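Local coordinates for protein putative primosome component (Streptococcus pyogenes serotype M3, PDB 2QGZ) that probably binds ATP through a P-loop NTPase domain and acts as a primosome component that helps load the replicative helicase onto DNA, at residues 151-156 against 288-293; 212-217 against 247-252; 240-245 against 282-287. All coordinates share one frame; numbering follows the deposited sequence.

Contact 1 of 3, residues 151-156 against 288-293; sequences EQKGLY and LAREFH
Leu-288, the last helical residue before the edge strand 289-293, accepts the amide of Gly-154 on its carbonyl O, N to O 2.9 Å. That bond opens a parallel pairing in the sheet of a P-loop NTPase fold, where strand 154-158, the one that leads into a probable Walker A loop, lies between strands 251-255 and 289-293. Ala-289 pairs with Gly-154, and its CB meets Tyr-156 CB on the face that the tyrosine shares, a small residue suiting a spot where Phe-253 also packs. Arg-290 uses both backbone polar atoms: its N donates to Gly-154 O, and its O receives Tyr-156 N at 2.9 Å, in each case with the donor well above the carbonyl plane. Its guanidinium lies with one face against Lys-153 CG, so the aliphatic part of the lysine does the touching while the two like charges stay 4.4 Å apart, NZ to NH2. Glu-291 runs alongside Tyr-156, CG to CD1 3.8 Å, both chains starting with CG anti to the backbone N (chi1 -159° and 177°); its carboxylate continues to the amide of Phe-259, and the tyrosine hydroxyl to Tyr-257 O. Phe-292 packs by Leu-155 and Ala-139 of helix 131-146. Leu-155 CD2 sits 4.3 Å above the ring plane, displaced toward the rim, while Phe-292 N closes the pairing on Tyr-156 O at 2.8 Å.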
loop_
_atom_site.group_PDB
_atom_site.type_symbol
_atom_site.label_atom_id
_atom_site.label_comp_id
_atom_site.label_asym_id
_atom_site.label_seq_id
_atom_site.Cartn_x
_atom_site.Cartn_y
_atom_site.Cartn_z
ATOM N N GLU A 151 -4.123 11.463 -12.555
ATOM C CA GLU A 151 -4.677 11.172 -11.234
ATOM C C GLU A 151 -4.590 9.674 -10.946
ATOM O O GLU A 151 -5.400 9.127 -10.193
ATOM C CB GLU A 151 -6.142 11.620 -11.176
ATOM C CG GLU A 151 -7.046 10.894 -12.182
ATOM C CD GLU A 151 -6.693 11.206 -13.633
ATOM O OE1 GLU A 151 -7.206 12.218 -14.166
ATOM O OE2 GLU A 151 -5.892 10.449 -14.231
ATOM N N GLN A 152 -3.608 9.022 -11.564
ATOM C CA GLN A 152 -3.377 7.589 -11.404
ATOM C C GLN A 152 -3.755 7.141 -9.993
ATOM O O GLN A 152 -3.216 7.635 -9.005
ATOM C CB GLN A 152 -1.904 7.285 -11.697
ATOM C CG GLN A 152 -1.537 5.819 -11.673
ATOM C CD GLN A 152 -0.101 5.575 -12.114
ATOM O OE1 GLN A 152 0.828 6.230 -11.634
ATOM N NE2 GLN A 152 0.086 4.621 -13.026
ATOM N N LYS A 153 -4.698 6.210 -9.909
ATOM C CA LYS A 153 -5.176 5.707 -8.626
ATOM C C LYS A 153 -4.460 4.440 -8.184
ATOM O O LYS A 153 -4.022 3.646 -9.007
ATOM C CB LYS A 153 -6.677 5.430 -8.705
ATOM C CG LYS A 153 -7.526 6.643 -9.040
ATOM C CD LYS A 153 -7.261 7.800 -8.080
ATOM C CE LYS A 153 -8.351 8.859 -8.191
ATOM N NZ LYS A 153 -8.673 9.170 -9.612
ATOM N N GLY A 154 -4.358 4.253 -6.875
ATOM C CA GLY A 154 -3.707 3.069 -6.357
ATOM C C GLY A 154 -4.715 1.950 -6.240
ATOM O O GLY A 154 -5.806 2.024 -6.797
ATOM N N LEU A 155 -4.354 0.907 -5.510
ATOM C CA LEU A 155 -5.246 -0.223 -5.318
ATOM C C LEU A 155 -5.519 -0.503 -3.846
ATOM O O LEU A 155 -4.661 -0.299 -2.991
ATOM C CB LEU A 155 -4.659 -1.486 -5.956
ATOM C CG LEU A 155 -4.816 -1.717 -7.460
ATOM C CD1 LEU A 155 -4.036 -0.678 -8.254
ATOM C CD2 LEU A 155 -4.302 -3.108 -7.790
ATOM N N TYR A 156 -6.734 -0.951 -3.563
ATOM C CA TYR A 156 -7.135 -1.336 -2.219
ATOM C C TYR A 156 -7.355 -2.848 -2.363
ATOM O O TYR A 156 -8.365 -3.290 -2.925
ATOM C CB TYR A 156 -8.429 -0.617 -1.815
ATOM C CG TYR A 156 -8.979 -0.994 -0.442
ATOM C CD1 TYR A 156 -9.772 -2.131 -0.272
ATOM C CD2 TYR A 156 -8.721 -0.199 0.681
ATOM C CE1 TYR A 156 -10.298 -2.464 0.970
ATOM C CE2 TYR A 156 -9.238 -0.525 1.929
ATOM C CZ TYR A 156 -10.030 -1.659 2.066
ATOM O OH TYR A 156 -10.565 -1.987 3.294
ATOM N N LEU A 288 -8.747 7.559 -3.304
ATOM C CA LEU A 288 -7.372 7.231 -3.678
ATOM C C LEU A 288 -7.154 5.851 -4.299
ATOM O O LEU A 288 -6.216 5.670 -5.079
ATOM C CB LEU A 288 -6.461 7.355 -2.458
ATOM C CG LEU A 288 -6.260 8.755 -1.893
ATOM C CD1 LEU A 288 -5.812 8.674 -0.450
ATOM C CD2 LEU A 288 -5.249 9.486 -2.747
ATOM N N ALA A 289 -8.006 4.881 -3.979
ATOM C CA ALA A 289 -7.789 3.538 -4.520
ATOM C C ALA A 289 -9.027 2.758 -4.950
ATOM O O ALA A 289 -10.118 2.950 -4.421
ATOM C CB ALA A 289 -7.000 2.721 -3.511
ATOM N N ARG A 290 -8.842 1.870 -5.918
ATOM C CA ARG A 290 -9.930 1.041 -6.421
ATOM C C ARG A 290 -9.897 -0.288 -5.676
ATOM O O ARG A 290 -8.838 -0.877 -5.493
ATOM C CB ARG A 290 -9.773 0.832 -7.929
ATOM C CG ARG A 290 -10.020 2.103 -8.751
ATOM C CD ARG A 290 -11.519 2.465 -8.768
ATOM N NE ARG A 290 -11.793 3.827 -9.239
ATOM C CZ ARG A 290 -11.564 4.933 -8.529
ATOM N NH1 ARG A 290 -11.054 4.853 -7.304
ATOM N NH2 ARG A 290 -11.854 6.125 -9.040
ATOM N N GLU A 291 -11.062 -0.750 -5.244
ATOM C CA GLU A 291 -11.187 -1.993 -4.482
ATOM C C GLU A 291 -11.010 -3.246 -5.334
ATOM O O GLU A 291 -11.584 -3.344 -6.411
ATOM C CB GLU A 291 -12.560 -2.023 -3.820
ATOM C CG GLU A 291 -12.704 -2.932 -2.623
ATOM C CD GLU A 291 -14.144 -2.968 -2.106
ATOM O OE1 GLU A 291 -14.351 -3.370 -0.940
ATOM O OE2 GLU A 291 -15.068 -2.599 -2.870
ATOM N N PHE A 292 -10.211 -4.194 -4.849
ATOM C CA PHE A 292 -9.969 -5.461 -5.556
ATOM C C PHE A 292 -10.010 -6.602 -4.549
ATOM O O PHE A 292 -9.288 -6.578 -3.553
ATOM C CB PHE A 292 -8.588 -5.492 -6.230
ATOM C CG PHE A 292 -8.540 -4.850 -7.590
ATOM C CD1 PHE A 292 -8.605 -3.468 -7.735
ATOM C CD2 PHE A 292 -8.401 -5.631 -8.728
ATOM C CE1 PHE A 292 -8.530 -2.874 -9.000
ATOM C CE2 PHE A 292 -8.326 -5.049 -9.992
ATOM C CZ PHE A 292 -8.390 -3.669 -10.129
ATOM N N HIS A 293 -10.859 -7.593 -4.796
ATOM C CA HIS A 293 -10.932 -8.740 -3.902
ATOM C C HIS A 293 -9.930 -9.767 -4.416
ATOM O O HIS A 293 -9.977 -10.173 -5.583
ATOM C CB HIS A 293 -12.336 -9.353 -3.890
ATOM C CG HIS A 293 -12.536 -10.376 -2.813
ATOM N ND1 HIS A 293 -13.638 -11.202 -2.762
ATOM C CD2 HIS A 293 -11.778 -10.695 -1.736
ATOM C CE1 HIS A 293 -13.551 -11.987 -1.701
ATOM N NE2 HIS A 293 -12.430 -11.700 -1.062
#

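Contact 2 of 3, residues 212-217 against 247-252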
loop_
_atom_site.group_PDB
_atom_site.type_symbol
_atom_site.label_atom_id
_atom_site.label_comp_id
_atom_site.label_asym_id
_atom_site.label_seq_id
_atom_site.Cartn_x
_atom_site.Cartn_y
_atom_site.Cartn_z
ATOM N N VAL A 212 6.915 9.828 5.367
ATOM C CA VAL A 212 5.882 8.971 4.816
ATOM C C VAL A 212 4.856 9.646 3.909
ATOM O O VAL A 212 4.491 9.099 2.872
ATOM C CB VAL A 212 5.153 8.246 5.983
ATOM C CG1 VAL A 212 3.779 7.780 5.565
ATOM C CG2 VAL A 212 5.995 7.077 6.455
ATOM N N LYS A 213 4.395 10.834 4.278
ATOM C CA LYS A 213 3.374 11.494 3.479
ATOM C C LYS A 213 3.783 12.017 2.110
ATOM O O LYS A 213 2.939 12.154 1.234
ATOM C CB LYS A 213 2.721 12.628 4.273
ATOM C CG LYS A 213 3.588 13.842 4.525
ATOM C CD LYS A 213 2.717 14.981 5.039
ATOM C CE LYS A 213 3.536 16.169 5.517
ATOM N NZ LYS A 213 4.474 16.665 4.480
ATOM N N ASN A 214 5.061 12.307 1.904
ATOM C CA ASN A 214 5.459 12.832 0.606
ATOM C C ASN A 214 6.170 11.851 -0.326
ATOM O O ASN A 214 6.662 12.255 -1.380
ATOM C CB ASN A 214 6.313 14.099 0.780
ATOM C CG ASN A 214 6.365 14.950 -0.496
ATOM O OD1 ASN A 214 5.325 15.277 -1.075
ATOM N ND2 ASN A 214 7.575 15.311 -0.934
ATOM N N VAL A 215 6.227 10.570 0.034
ATOM C CA VAL A 215 6.879 9.605 -0.845
ATOM C C VAL A 215 6.054 9.440 -2.122
ATOM O O VAL A 215 4.828 9.510 -2.095
ATOM C CB VAL A 215 7.059 8.237 -0.167
ATOM C CG1 VAL A 215 7.990 8.382 1.034
ATOM C CG2 VAL A 215 5.703 7.667 0.250
ATOM N N PRO A 216 6.720 9.227 -3.262
ATOM C CA PRO A 216 6.030 9.063 -4.548
ATOM C C PRO A 216 4.898 8.040 -4.558
ATOM O O PRO A 216 3.842 8.283 -5.139
ATOM C CB PRO A 216 7.161 8.674 -5.490
ATOM C CG PRO A 216 8.336 9.403 -4.906
ATOM C CD PRO A 216 8.180 9.124 -3.436
ATOM N N VAL A 217 5.131 6.896 -3.932
ATOM C CA VAL A 217 4.142 5.830 -3.873
ATOM C C VAL A 217 4.168 5.266 -2.465
ATOM O O VAL A 217 5.221 4.879 -1.968
ATOM C CB VAL A 217 4.473 4.694 -4.853
ATOM C CG1 VAL A 217 3.466 3.584 -4.707
ATOM C CG2 VAL A 217 4.467 5.209 -6.266
ATOM N N GLU A 247 -1.951 16.441 -3.149
ATOM C CA GLU A 247 -0.682 16.320 -3.856
ATOM C C GLU A 247 -0.698 15.303 -5.005
ATOM O O GLU A 247 0.307 15.125 -5.689
ATOM C CB GLU A 247 0.417 15.944 -2.860
ATOM C CG GLU A 247 0.934 17.085 -1.998
ATOM C CD GLU A 247 2.132 17.761 -2.629
ATOM O OE1 GLU A 247 2.895 17.053 -3.332
ATOM O OE2 GLU A 247 2.328 18.980 -2.419
ATOM N N GLU A 248 -1.828 14.632 -5.206
ATOM C CA GLU A 248 -1.950 13.634 -6.271
ATOM C C GLU A 248 -0.835 12.595 -6.193
ATOM O O GLU A 248 -0.105 12.373 -7.158
ATOM C CB GLU A 248 -1.934 14.310 -7.650
ATOM C CG GLU A 248 -3.010 15.379 -7.828
ATOM C CD GLU A 248 -2.945 16.083 -9.182
ATOM O OE1 GLU A 248 -1.829 16.426 -9.636
ATOM O OE2 GLU A 248 -4.015 16.310 -9.789
ATOM N N LEU A 249 -0.698 11.968 -5.033
ATOM C CA LEU A 249 0.318 10.948 -4.837
ATOM C C LEU A 249 -0.380 9.579 -4.678
ATOM O O LEU A 249 -1.194 9.380 -3.772
ATOM C CB LEU A 249 1.168 11.291 -3.607
ATOM C CG LEU A 249 1.988 12.598 -3.656
ATOM C CD1 LEU A 249 2.636 12.855 -2.309
ATOM C CD2 LEU A 249 3.063 12.511 -4.728
ATOM N N PRO A 250 -0.071 8.624 -5.575
ATOM C CA PRO A 250 -0.636 7.268 -5.583
ATOM C C PRO A 250 -0.523 6.605 -4.215
ATOM O O PRO A 250 0.557 6.554 -3.628
ATOM C CB PRO A 250 0.206 6.548 -6.631
ATOM C CG PRO A 250 0.644 7.661 -7.549
ATOM C CD PRO A 250 1.002 8.746 -6.579
ATOM N N THR A 251 -1.634 6.071 -3.722
ATOM C CA THR A 251 -1.658 5.442 -2.414
ATOM C C THR A 251 -2.364 4.101 -2.497
ATOM O O THR A 251 -3.465 4.005 -3.038
ATOM C CB THR A 251 -2.388 6.357 -1.430
ATOM O OG1 THR A 251 -1.802 7.665 -1.500
ATOM C CG2 THR A 251 -2.293 5.822 -0.008
ATOM N N PHE A 252 -1.719 3.062 -1.980
ATOM C CA PHE A 252 -2.295 1.723 -2.004
ATOM C C PHE A 252 -2.609 1.255 -0.585
ATOM O O PHE A 252 -2.144 1.847 0.380
ATOM C CB PHE A 252 -1.319 0.733 -2.646
ATOM C CG PHE A 252 -0.982 1.044 -4.076
ATOM C CD1 PHE A 252 -0.287 2.203 -4.410
ATOM C CD2 PHE A 252 -1.351 0.166 -5.095
ATOM C CE1 PHE A 252 0.037 2.485 -5.743
ATOM C CE2 PHE A 252 -1.034 0.438 -6.429
ATOM C CZ PHE A 252 -0.339 1.598 -6.756
#
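Leu-249 pushes its CD1 methyl into the curve of the backbone at 213-215, where it meets Lys-213 O at 3.6 Å and, slightly farther off, Asn-214 OD1 and Val-215 O. Its CG is anti to the carbonyl carbon (chi1 -63°), and the extended second torsion (174°) then carries CD1 away from its own backbone toward that curve. A branched apolar side chain suits the place because it packs against the inside of the turn without competing for the carbonyls lining it: Lys-213 O and Val-215 O both accept NH1 of Arg-244. The amide oxygen of Asn-214 likewise has its partner in the hydroxyl of Tyr-243.

Pro-250 follows, its CD 3.2 Å from Pro-216 O. No hydrogen bond spans the two segments, and a proline, having no amide hydrogen, fits a position where its ring carbon rather than an N-H faces a carbonyl. Residues 248-250 connect helix 237-247 to strand 251-255, part of a beta-alpha-beta crossover of the P-loop NTPase sheet. The helix ends in a Schellman motif, with Glu-248 at positive phi, and Thr-251 OG1 donates back to Leu-249 O at 2.9 Å.

Val-217, at the beginning of the neighbouring parallel strand 217-221, is buried, and faces both Pro-250 and Phe-252. With CG1 anti to the backbone N (chi1 177°), that methyl reaches Phe-252 CE1 at 3.7 Å, approaching the ring obliquely, while CG2 comes only loosely, 4.5 Å, to Pro-250 CB. A beta-branched residue suits a strand and offers two methyls to two neighbours. Leu-176 of helix 165-179 also touches Val-217, and the Phe-252 ring meets Phe-143 edge-to-face.

Contact 3 of 3, residues 240-245 against 282-287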
loop_
_atom_site.group_PDB
_atom_site.type_symbol
_atom_site.label_atom_id
_atom_site.label_comp_id
_atom_site.label_asym_id
_atom_site.label_seq_id
_atom_site.Cartn_x
_atom_site.Cartn_y
_atom_site.Cartn_z
ATOM N N ILE A 240 -2.608 12.433 6.503
ATOM C CA ILE A 240 -1.712 11.884 5.501
ATOM C C ILE A 240 -2.499 11.660 4.216
ATOM O O ILE A 240 -2.055 12.041 3.141
ATOM C CB ILE A 240 -1.091 10.535 5.961
ATOM C CG1 ILE A 240 -0.001 10.790 7.006
ATOM C CG2 ILE A 240 -0.512 9.774 4.764
ATOM C CD1 ILE A 240 0.574 9.516 7.592
ATOM N N LEU A 241 -3.669 11.048 4.327
ATOM C CA LEU A 241 -4.472 10.790 3.144
ATOM C C LEU A 241 -4.896 12.106 2.496
ATOM O O LEU A 241 -4.780 12.276 1.274
ATOM C CB LEU A 241 -5.686 9.929 3.511
ATOM C CG LEU A 241 -5.614 8.415 3.214
ATOM C CD1 LEU A 241 -4.187 7.891 3.268
ATOM C CD2 LEU A 241 -6.509 7.663 4.197
ATOM N N GLN A 242 -5.360 13.047 3.313
ATOM C CA GLN A 242 -5.790 14.355 2.818
ATOM C C GLN A 242 -4.676 15.003 2.005
ATOM O O GLN A 242 -4.894 15.481 0.898
ATOM C CB GLN A 242 -6.144 15.260 3.992
ATOM C CG GLN A 242 -6.515 16.653 3.603
ATOM C CD GLN A 242 -6.916 17.482 4.805
ATOM O OE1 GLN A 242 -7.735 18.391 4.701
ATOM N NE2 GLN A 242 -6.328 17.181 5.950
ATOM N N TYR A 243 -3.473 15.009 2.560
ATOM C CA TYR A 243 -2.333 15.591 1.882
ATOM C C TYR A 243 -1.986 14.872 0.578
ATOM O O TYR A 243 -1.603 15.517 -0.401
ATOM C CB TYR A 243 -1.127 15.583 2.816
ATOM C CG TYR A 243 0.172 15.944 2.147
ATOM C CD1 TYR A 243 0.987 14.957 1.593
ATOM C CD2 TYR A 243 0.598 17.271 2.079
ATOM C CE1 TYR A 243 2.201 15.282 0.987
ATOM C CE2 TYR A 243 1.810 17.615 1.482
ATOM C CZ TYR A 243 2.607 16.615 0.935
ATOM O OH TYR A 243 3.798 16.944 0.326
ATOM N N ARG A 244 -2.112 13.545 0.554
ATOM C CA ARG A 244 -1.793 12.818 -0.663
ATOM C C ARG A 244 -2.880 13.037 -1.714
ATOM O O ARG A 244 -2.605 12.988 -2.915
ATOM C CB ARG A 244 -1.550 11.326 -0.363
ATOM C CG ARG A 244 -0.260 11.090 0.437
ATOM C CD ARG A 244 0.025 9.602 0.712
ATOM N NE ARG A 244 0.527 8.910 -0.471
ATOM C CZ ARG A 244 1.760 9.033 -0.955
ATOM N NH1 ARG A 244 2.643 9.820 -0.361
ATOM N NH2 ARG A 244 2.111 8.376 -2.050
ATOM N N MET A 245 -4.105 13.311 -1.274
ATOM C CA MET A 245 -5.184 13.590 -2.226
ATOM C C MET A 245 -4.854 14.895 -2.959
ATOM O O MET A 245 -4.862 14.947 -4.189
ATOM C CB MET A 245 -6.541 13.729 -1.513
ATOM C CG MET A 245 -7.387 12.451 -1.520
ATOM S SD MET A 245 -8.954 12.543 -0.605
ATOM C CE MET A 245 -9.914 13.523 -1.742
ATOM N N MET A 282 -12.734 7.451 5.348
ATOM C CA MET A 282 -13.128 6.349 4.483
ATOM C C MET A 282 -13.417 6.855 3.065
ATOM O O MET A 282 -13.246 6.124 2.090
ATOM C CB MET A 282 -14.363 5.653 5.069
ATOM C CG MET A 282 -14.567 4.222 4.610
ATOM S SD MET A 282 -13.145 3.154 4.973
ATOM C CE MET A 282 -12.633 2.748 3.304
ATOM N N GLU A 283 -13.851 8.107 2.949
ATOM C CA GLU A 283 -14.137 8.689 1.637
ATOM C C GLU A 283 -12.824 8.995 0.912
ATOM O O GLU A 283 -12.779 9.045 -0.314
ATOM C CB GLU A 283 -14.971 9.969 1.788
ATOM N N ARG A 284 -11.757 9.202 1.677
ATOM C CA ARG A 284 -10.457 9.482 1.087
ATOM C C ARG A 284 -9.851 8.183 0.556
ATOM O O ARG A 284 -9.177 8.176 -0.478
ATOM C CB ARG A 284 -9.522 10.122 2.116
ATOM C CG ARG A 284 -9.964 11.502 2.588
ATOM C CD ARG A 284 -8.827 12.205 3.303
ATOM N NE ARG A 284 -9.237 13.465 3.921
ATOM C CZ ARG A 284 -9.515 14.586 3.261
ATOM N NH1 ARG A 284 -9.435 14.634 1.937
ATOM N NH2 ARG A 284 -9.859 15.670 3.938
ATOM N N VAL A 285 -10.094 7.082 1.264
ATOM C CA VAL A 285 -9.594 5.789 0.825
ATOM C C VAL A 285 -10.251 5.448 -0.515
ATOM O O VAL A 285 -9.565 5.074 -1.470
ATOM C CB VAL A 285 -9.921 4.673 1.841
ATOM C CG1 VAL A 285 -9.394 3.344 1.336
ATOM C CG2 VAL A 285 -9.299 4.992 3.183
ATOM N N ARG A 286 -11.576 5.593 -0.585
ATOM C CA ARG A 286 -12.311 5.289 -1.808
ATOM C C ARG A 286 -11.908 6.204 -2.945
ATOM O O ARG A 286 -12.038 5.852 -4.113
ATOM C CB ARG A 286 -13.822 5.425 -1.601
ATOM C CG ARG A 286 -14.449 4.432 -0.641
ATOM C CD ARG A 286 -15.968 4.528 -0.714
ATOM N NE ARG A 286 -16.632 3.560 0.159
ATOM C CZ ARG A 286 -16.813 3.723 1.469
ATOM N NH1 ARG A 286 -16.385 4.825 2.077
ATOM N NH2 ARG A 286 -17.411 2.770 2.178
ATOM N N TYR A 287 -11.431 7.392 -2.616
ATOM C CA TYR A 287 -11.038 8.318 -3.663
ATOM C C TYR A 287 -9.638 7.988 -4.195
ATOM O O TYR A 287 -9.383 8.094 -5.394
ATOM C CB TYR A 287 -11.112 9.759 -3.135
ATOM C CG TYR A 287 -10.572 10.794 -4.089
ATOM C CD1 TYR A 287 -9.215 11.105 -4.112
ATOM C CD2 TYR A 287 -11.406 11.430 -5.000
ATOM C CE1 TYR A 287 -8.700 12.018 -5.023
ATOM C CE2 TYR A 287 -10.901 12.347 -5.921
ATOM C CZ TYR A 287 -9.547 12.632 -5.929
ATOM O OH TYR A 287 -9.029 13.505 -6.864
HETATM O O HOH W 1 -6.216 13.437 -6.788
#
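Arg-284 lays its guanidinium against the side chain of Gln-242, whose CB sits 3.5 Å above the plane and over its centre. The two chains run side by side in the same direction, with amide and guanidinium stacked and their planes 30° apart. Gln-242 CG continues this overlap by meeting NH2 of Arg-284 at 3.5 Å. A long, flat-ended arginine suits the site: its methylenes can cover the apolar part of the facing helix, CD lying 3.9 Å from Leu-241 CB, while its polar end is held by Gln-238, whose OE1 accepts NE. The charge of Arg-280 lies close to NH2.

At the edge of the same guanidinium, in its plane, is the sulfur of Met-245, which takes a weak hydrogen bond from NH1 at 3.3 Å. The two side chains cross at about a right angle.

Helices 237-247 and 281-288 pack on the same side of the parallel sheet of this P-loop NTPase fold; the first runs through a short connection into strand 251-255, the second directly into 289-293. Their segments here run in the same general direction, their axes inclined by 39° and 9.7 Å apart at closest. On the side toward the sheet, Leu-241 CD2 meets Val-285 CG2 at 4.0 Å; Leu-220 and Phe-259 extend this apolar layer.

Met-245 also covers a face of the Tyr-287 ring. The bend at its chi3 (75°) places the CE methyl over that face in a CH-pi contact, 3.7 Å from the centroid, and the sulfur is oblique to it, a Met-aromatic contact. An unbranched, flexible thioether can meet both groups at once. Near the plane of the ring, a water joins Tyr-287 OH to Met-245 O.

In the fold
From the N terminus, strand 154-158 is the first to take part, and its partner 289-293 is the last strand of the chain, so contact 1 closes a loop of 131 residues that encloses both other contacts. Within it, segment 212-217 is met by 247-252, closing contact 2 between the start of strand 217-221 and the entry to strand 251-255. Contact 3 begins before contact 2 has closed: helix 237-247 supplies 240-245, whose partner 282-287 comes later, so contacts 2 and 3 cross. Arg-244 and Tyr-243 reach from that helix to the 213-215 turn, while Leu-288 packs on Leu-241 and Met-245, joining contact 3 to contact 1. Contacts 1 and 2 meet where Phe-252 touches Leu-155 and Gly-154.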